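Delta-endotoxin CYTB (Bacillus thuringiensis serovar kyushuensis, PDB 1CBY) kills dipteran larvae by making pores in the epithelial cell membrane of the insect midgut, and is seen here as its inactive dimeric protoxin. Local coordinates at the interface of chains A and B. Sequence-based numbering; all coordinates share one arbitrary frame. Chains: chain A/B, Delta-endotoxin CYTB.

Contact 1: the interface of chains A and B. Residues chain A 35, 37, 41, 58, 62, 237; chain B 28-29.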
ATOM      1  N   VAL A  35       8.754   4.097   5.865  1.00 24.64           N
ATOM      2  CA  VAL A  35       9.565   4.979   6.684  1.00 26.19           C
ATOM      3  C   VAL A  35      10.548   4.131   7.505  1.00 29.20           C
ATOM      4  O   VAL A  35      10.199   3.033   7.941  1.00 31.01           O
ATOM      5  CB  VAL A  35       8.636   5.799   7.623  1.00 19.26           C
ATOM      6  CG1 VAL A  35       7.996   4.906   8.671  1.00 22.37           C
ATOM      7  CG2 VAL A  35       9.382   6.903   8.273  1.00 24.18           C
ATOM      8  N   SER A  37      12.440   2.349  10.304  1.00 27.72           N
ATOM      9  CA  SER A  37      12.018   1.953  11.645  1.00 29.03           C
ATOM     10  C   SER A  37      13.121   2.019  12.697  1.00 31.31           C
ATOM     11  O   SER A  37      14.304   1.877  12.386  1.00 36.65           O
ATOM     12  CB  SER A  37      11.438   0.533  11.601  1.00 23.13           C
ATOM     13  OG  SER A  37      10.891   0.147  12.853  1.00 20.83           O
ATOM     14  N   ASP A  41      11.055  -4.837  11.980  1.00 25.17           N
ATOM     15  CA  ASP A  41       9.667  -4.904  11.527  1.00 21.63           C
ATOM     16  C   ASP A  41       9.509  -5.964  10.436  1.00 20.02           C
ATOM     17  O   ASP A  41       9.936  -5.768   9.301  1.00 17.74           O
ATOM     18  CB  ASP A  41       9.226  -3.537  10.987  1.00 26.86           C
ATOM     19  CG  ASP A  41       7.713  -3.421  10.810  1.00 26.25           C
ATOM     20  OD1 ASP A  41       7.026  -4.447  10.614  1.00 28.92           O
ATOM     21  OD2 ASP A  41       7.201  -2.283  10.863  1.00 33.71           O
ATOM     22  N   LEU A  58       0.158   1.725  16.229  1.00 25.27           N
ATOM     23  CA  LEU A  58       1.585   1.485  16.083  1.00 24.29           C
ATOM     24  C   LEU A  58       2.124   0.721  17.291  1.00 28.19           C
ATOM     25  O   LEU A  58       2.965  -0.173  17.149  1.00 28.06           O
ATOM     26  CB  LEU A  58       2.312   2.817  15.896  1.00 18.86           C
ATOM     27  CG  LEU A  58       3.504   2.848  14.938  1.00 28.72           C
ATOM     28  CD1 LEU A  58       3.238   2.008  13.694  1.00 27.96           C
ATOM     29  CD2 LEU A  58       3.793   4.286  14.556  1.00 26.79           C
ATOM     30  N   ASN A  62       3.825  -3.015  17.021  1.00 26.90           N
ATOM     31  CA  ASN A  62       5.157  -3.311  17.547  1.00 24.59           C
ATOM     32  C   ASN A  62       5.153  -4.411  18.588  1.00 26.11           C
ATOM     33  O   ASN A  62       6.066  -5.236  18.619  1.00 30.39           O
ATOM     34  CB  ASN A  62       5.805  -2.066  18.150  1.00 21.71           C
ATOM     35  CG  ASN A  62       6.178  -1.041  17.108  1.00 25.10           C
ATOM     36  OD1 ASN A  62       6.092  -1.294  15.900  1.00 25.48           O
ATOM     37  ND2 ASN A  62       6.596   0.132  17.565  1.00 27.11           N
ATOM     38  N   PHE A 237       7.121   7.576  15.921  1.00 32.93           N
ATOM     39  CA  PHE A 237       7.946   6.612  15.205  1.00 33.03           C
ATOM     40  C   PHE A 237       9.257   6.225  15.889  1.00 36.40           C
ATOM     41  O   PHE A 237       9.999   5.389  15.378  1.00 43.86           O
ATOM     42  CB  PHE A 237       8.176   7.076  13.767  1.00 29.63           C
ATOM     43  CG  PHE A 237       6.926   7.060  12.929  1.00 37.17           C
ATOM     44  CD1 PHE A 237       6.079   8.163  12.894  1.00 37.56           C
ATOM     45  CD2 PHE A 237       6.572   5.926  12.206  1.00 36.54           C
ATOM     46  CE1 PHE A 237       4.897   8.135  12.153  1.00 34.56           C
ATOM     47  CE2 PHE A 237       5.391   5.890  11.464  1.00 36.57           C
ATOM     48  CZ  PHE A 237       4.554   6.995  11.439  1.00 31.64           C
TER
ATOM     49  N   PHE B  28      12.547  -1.169   7.998  1.00 33.12           N
ATOM     50  CA  PHE B  28      11.678  -0.136   7.457  1.00 29.32           C
ATOM     51  C   PHE B  28      10.259  -0.585   7.749  1.00 24.81           C
ATOM     52  O   PHE B  28       9.984  -1.782   7.788  1.00 27.44           O
ATOM     53  CB  PHE B  28      11.828  -0.038   5.936  1.00 30.92           C
ATOM     54  CG  PHE B  28      13.017   0.747   5.485  1.00 32.80           C
ATOM     55  CD1 PHE B  28      14.251   0.135   5.318  1.00 37.83           C
ATOM     56  CD2 PHE B  28      12.896   2.102   5.200  1.00 35.16           C
ATOM     57  CE1 PHE B  28      15.348   0.859   4.872  1.00 42.55           C
ATOM     58  CE2 PHE B  28      13.984   2.837   4.753  1.00 37.54           C
ATOM     59  CZ  PHE B  28      15.216   2.214   4.588  1.00 42.09           C
ATOM     60  N   LYS B  29       9.373   0.365   8.002  1.00 21.23           N
ATOM     61  CA  LYS B  29       7.980   0.033   8.241  1.00 24.14           C
ATOM     62  C   LYS B  29       7.264   0.186   6.909  1.00 18.39           C
ATOM     63  O   LYS B  29       7.574   1.091   6.132  1.00 24.38           O
ATOM     64  CB  LYS B  29       7.362   0.970   9.280  1.00 26.36           C
ATOM     65  CG  LYS B  29       7.857   0.726  10.688  1.00 23.62           C
ATOM     66  CD  LYS B  29       7.056   1.518  11.699  1.00 28.58           C
ATOM     67  CE  LYS B  29       7.387   1.084  13.120  1.00 35.24           C
ATOM     68  NZ  LYS B  29       7.142  -0.376  13.313  1.00 32.91           N
TER
HETATM   69  O   HOH W   1       9.309  -1.498  14.990  1.00 34.77           O
HETATM   70  O   HOH W   2       5.144  -2.422  13.566  1.00 56.11           O
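B:Lys29, near the start of strand 28-36, reaches into chain A between A:Asp41 and A:Asn62, a worked example of how the intertwined N-terminal arms of a protoxin dimer can be locked together by one long side chain. Its ammonium NZ forms a salt bridge with A:Asp41 OD2 at 3.1 Å, approaching from above the carboxylate plane (46° out of it). A:Asn62 is met differently: its amide oxygen OD1 accepts NZ in the carbonyl plane, on a lone pair, at 2.9 Å. Both side chains cross the lysine at about a right angle. Two waters also bond NZ: water 1 joins it to the hydroxyl OG of A:Ser37, and water 2 lies between NZ and A:Asn62 OD1. The lysine chain runs extended until its last torsion, where it bends (chi4 -57°) and turns NZ toward the carboxylate and amide oxygens. Along the way its CG packs on A:Ser37 CB at 3.7 Å, while its CB lies alongside A:Val35 CG1, the two side chains pointing the same way. At the base, antiparallel strands 28-36 of the two chains pair: B:Lys29 N donates to A:Val35 O at 2.8 Å, nearly straight, and A:Val35 N returns a longer bond to B:Lys29 O. Further out, helix 54-63 supplies both A:Asn62 and A:Leu58, which probably helps to hold the amide in place, and A:Phe237 borders the aliphatic stretch more distantly. The nearby carboxylate would be expected to favour a charged lysine. Behind this layer, A:Leu58 CD2 rests 3.8 Å above one face of the A:Phe237 ring, offset toward its rim.

Contact 2: the interface of chains A and B. Residues chain A 26, 28, 49-51; chain B 35-36.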
ATOM      1  N   LYS A  26     -17.115  10.362   0.738  1.00 29.81           N
ATOM      2  CA  LYS A  26     -16.327  10.868   1.859  1.00 32.40           C
ATOM      3  C   LYS A  26     -14.857  10.652   1.538  1.00 30.77           C
ATOM      4  O   LYS A  26     -14.447   9.543   1.205  1.00 33.73           O
ATOM      5  CB  LYS A  26     -16.682  10.147   3.160  1.00 33.33           C
ATOM      6  CG  LYS A  26     -16.632  11.059   4.380  1.00 45.94           C
ATOM      7  CD  LYS A  26     -16.100  10.355   5.625  1.00 54.46           C
ATOM      8  CE  LYS A  26     -14.576  10.249   5.606  1.00 52.60           C
ATOM      9  NZ  LYS A  26     -13.904  11.584   5.610  1.00 51.20           N
ATOM     10  N   PHE A  28     -10.858  10.080   1.812  1.00 33.12           N
ATOM     11  CA  PHE A  28      -9.942   9.288   2.620  1.00 29.32           C
ATOM     12  C   PHE A  28      -8.591   9.385   1.940  1.00 24.81           C
ATOM     13  O   PHE A  28      -8.519   9.509   0.719  1.00 27.44           O
ATOM     14  CB  PHE A  28     -10.354   7.813   2.625  1.00 30.92           C
ATOM     15  CG  PHE A  28     -11.456   7.486   3.579  1.00 32.80           C
ATOM     16  CD1 PHE A  28     -12.785   7.598   3.195  1.00 37.83           C
ATOM     17  CD2 PHE A  28     -11.163   7.037   4.862  1.00 35.16           C
ATOM     18  CE1 PHE A  28     -13.807   7.266   4.074  1.00 42.55           C
ATOM     19  CE2 PHE A  28     -12.176   6.701   5.748  1.00 37.54           C
ATOM     20  CZ  PHE A  28     -13.503   6.816   5.354  1.00 42.09           C
ATOM     21  N   VAL A  49      -7.461   3.587  10.374  1.00 11.76           N
ATOM     22  CA  VAL A  49      -7.776   4.242  11.640  1.00 17.96           C
ATOM     23  C   VAL A  49      -7.776   5.761  11.480  1.00 22.66           C
ATOM     24  O   VAL A  49      -7.499   6.283  10.399  1.00 29.62           O
ATOM     25  CB  VAL A  49      -6.713   3.882  12.725  1.00 20.96           C
ATOM     26  CG1 VAL A  49      -6.632   2.369  12.939  1.00 24.38           C
ATOM     27  CG2 VAL A  49      -5.342   4.431  12.327  1.00 15.07           C
ATOM     28  N   GLN A  50      -8.079   6.466  12.566  1.00 26.94           N
ATOM     29  CA  GLN A  50      -8.079   7.924  12.570  1.00 29.00           C
ATOM     30  C   GLN A  50      -6.719   8.399  13.093  1.00 29.14           C
ATOM     31  O   GLN A  50      -6.083   7.718  13.898  1.00 31.07           O
ATOM     32  CB  GLN A  50      -9.220   8.447  13.442  1.00 33.73           C
ATOM     33  CG  GLN A  50     -10.593   8.177  12.845  1.00 42.01           C
ATOM     34  CD  GLN A  50     -11.724   8.577  13.767  1.00 46.58           C
ATOM     35  OE1 GLN A  50     -12.620   7.784  14.044  1.00 52.31           O
ATOM     36  NE2 GLN A  50     -11.691   9.810  14.250  1.00 52.89           N
ATOM     37  N   PRO A  51      -6.268   9.592  12.667  1.00 30.16           N
ATOM     38  CA  PRO A  51      -4.978  10.142  13.094  1.00 25.50           C
ATOM     39  C   PRO A  51      -4.669  10.023  14.583  1.00 26.56           C
ATOM     40  O   PRO A  51      -3.611   9.522  14.959  1.00 28.32           O
ATOM     41  CB  PRO A  51      -5.075  11.600  12.656  1.00 26.97           C
ATOM     42  CG  PRO A  51      -5.911  11.514  11.412  1.00 24.73           C
ATOM     43  CD  PRO A  51      -7.007  10.576  11.854  1.00 28.28           C
TER
ATOM     44  N   VAL B  35      -6.694   6.769   6.098  1.00 24.64           N
ATOM     45  CA  VAL B  35      -7.178   7.611   7.177  1.00 26.19           C
ATOM     46  C   VAL B  35      -8.120   8.674   6.594  1.00 29.20           C
ATOM     47  O   VAL B  35      -7.887   9.164   5.487  1.00 31.01           O
ATOM     48  CB  VAL B  35      -5.966   8.282   7.882  1.00 19.26           C
ATOM     49  CG1 VAL B  35      -5.302   9.300   6.970  1.00 22.37           C
ATOM     50  CG2 VAL B  35      -6.381   8.923   9.152  1.00 24.18           C
ATOM     51  N   PRO B  36      -9.240   8.978   7.286  1.00 31.03           N
ATOM     52  CA  PRO B  36     -10.190   9.988   6.798  1.00 29.59           C
ATOM     53  C   PRO B  36      -9.539  11.357   6.603  1.00 26.59           C
ATOM     54  O   PRO B  36      -8.877  11.870   7.501  1.00 29.91           O
ATOM     55  CB  PRO B  36     -11.279   9.996   7.880  1.00 22.97           C
ATOM     56  CG  PRO B  36     -10.615   9.382   9.079  1.00 26.99           C
ATOM     57  CD  PRO B  36      -9.768   8.309   8.486  1.00 28.35           C
TER
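B:Pro36 sits above and beyond the CD2-CE2 edge of the A:Phe28 ring, its pyrrolidine inclined about 35° to the aromatic plane. The pair illustrates how the intertwined N-terminal arms of a Cyt1/Cyt2-family protoxin are sealed by apolar surfaces as well as by strand pairing, here an antiparallel bridge that sets A:Phe28 opposite B:Pro36. A:Phe28 CD2 is 3.7 Å from B:Pro36 CA, and the phenylalanine chi1 of -81°, with CG beside its own backbone N, brings that edge to the proline. On the same side of the ring, over CE1 and CZ, comes the CE of A:Lys26 from the ring's own chain. That lysine bends repeatedly along its length and also reaches the proline, its ammonium NZ 3.8 Å from B:Pro36 CB. The next atom of the proline ring, CG, meets A:Gln50 CG at 4.0 Å, the glutamine crossing at about a right angle. B:Pro36 CD lies 3.6 Å from the backbone oxygen O of A:Val49. A second pyrrolidine, A:Pro51 at the start of 3-10 helix 51-53, meets B:Val35 obliquely at its CD-CG edge. The methyl CG2 of B:Val35 does the touching, 3.5 Å from A:Pro51 CG, and it is swung there by lying anti to the valine's backbone N.

About 19 Å separates the C-alpha centres of contacts 1 and 2, yet both are built on the same pair of antiparallel strands, 28-36 of each chain. Phe28 and Val35 serve in both with the chains exchanged, and the two-fold axis gives each contact a twin. Contact 1 adds a charged and water-mediated network to its strand pairing, whereas the residues given for contact 2 meet mainly through carbon. The arm residues lie ahead of the N-terminal processing stop at Ser38, and Phe237 beyond the C-terminal stop at Ser228; proteolysis would therefore remove much of both contacts, consistent with a monomeric active toxin.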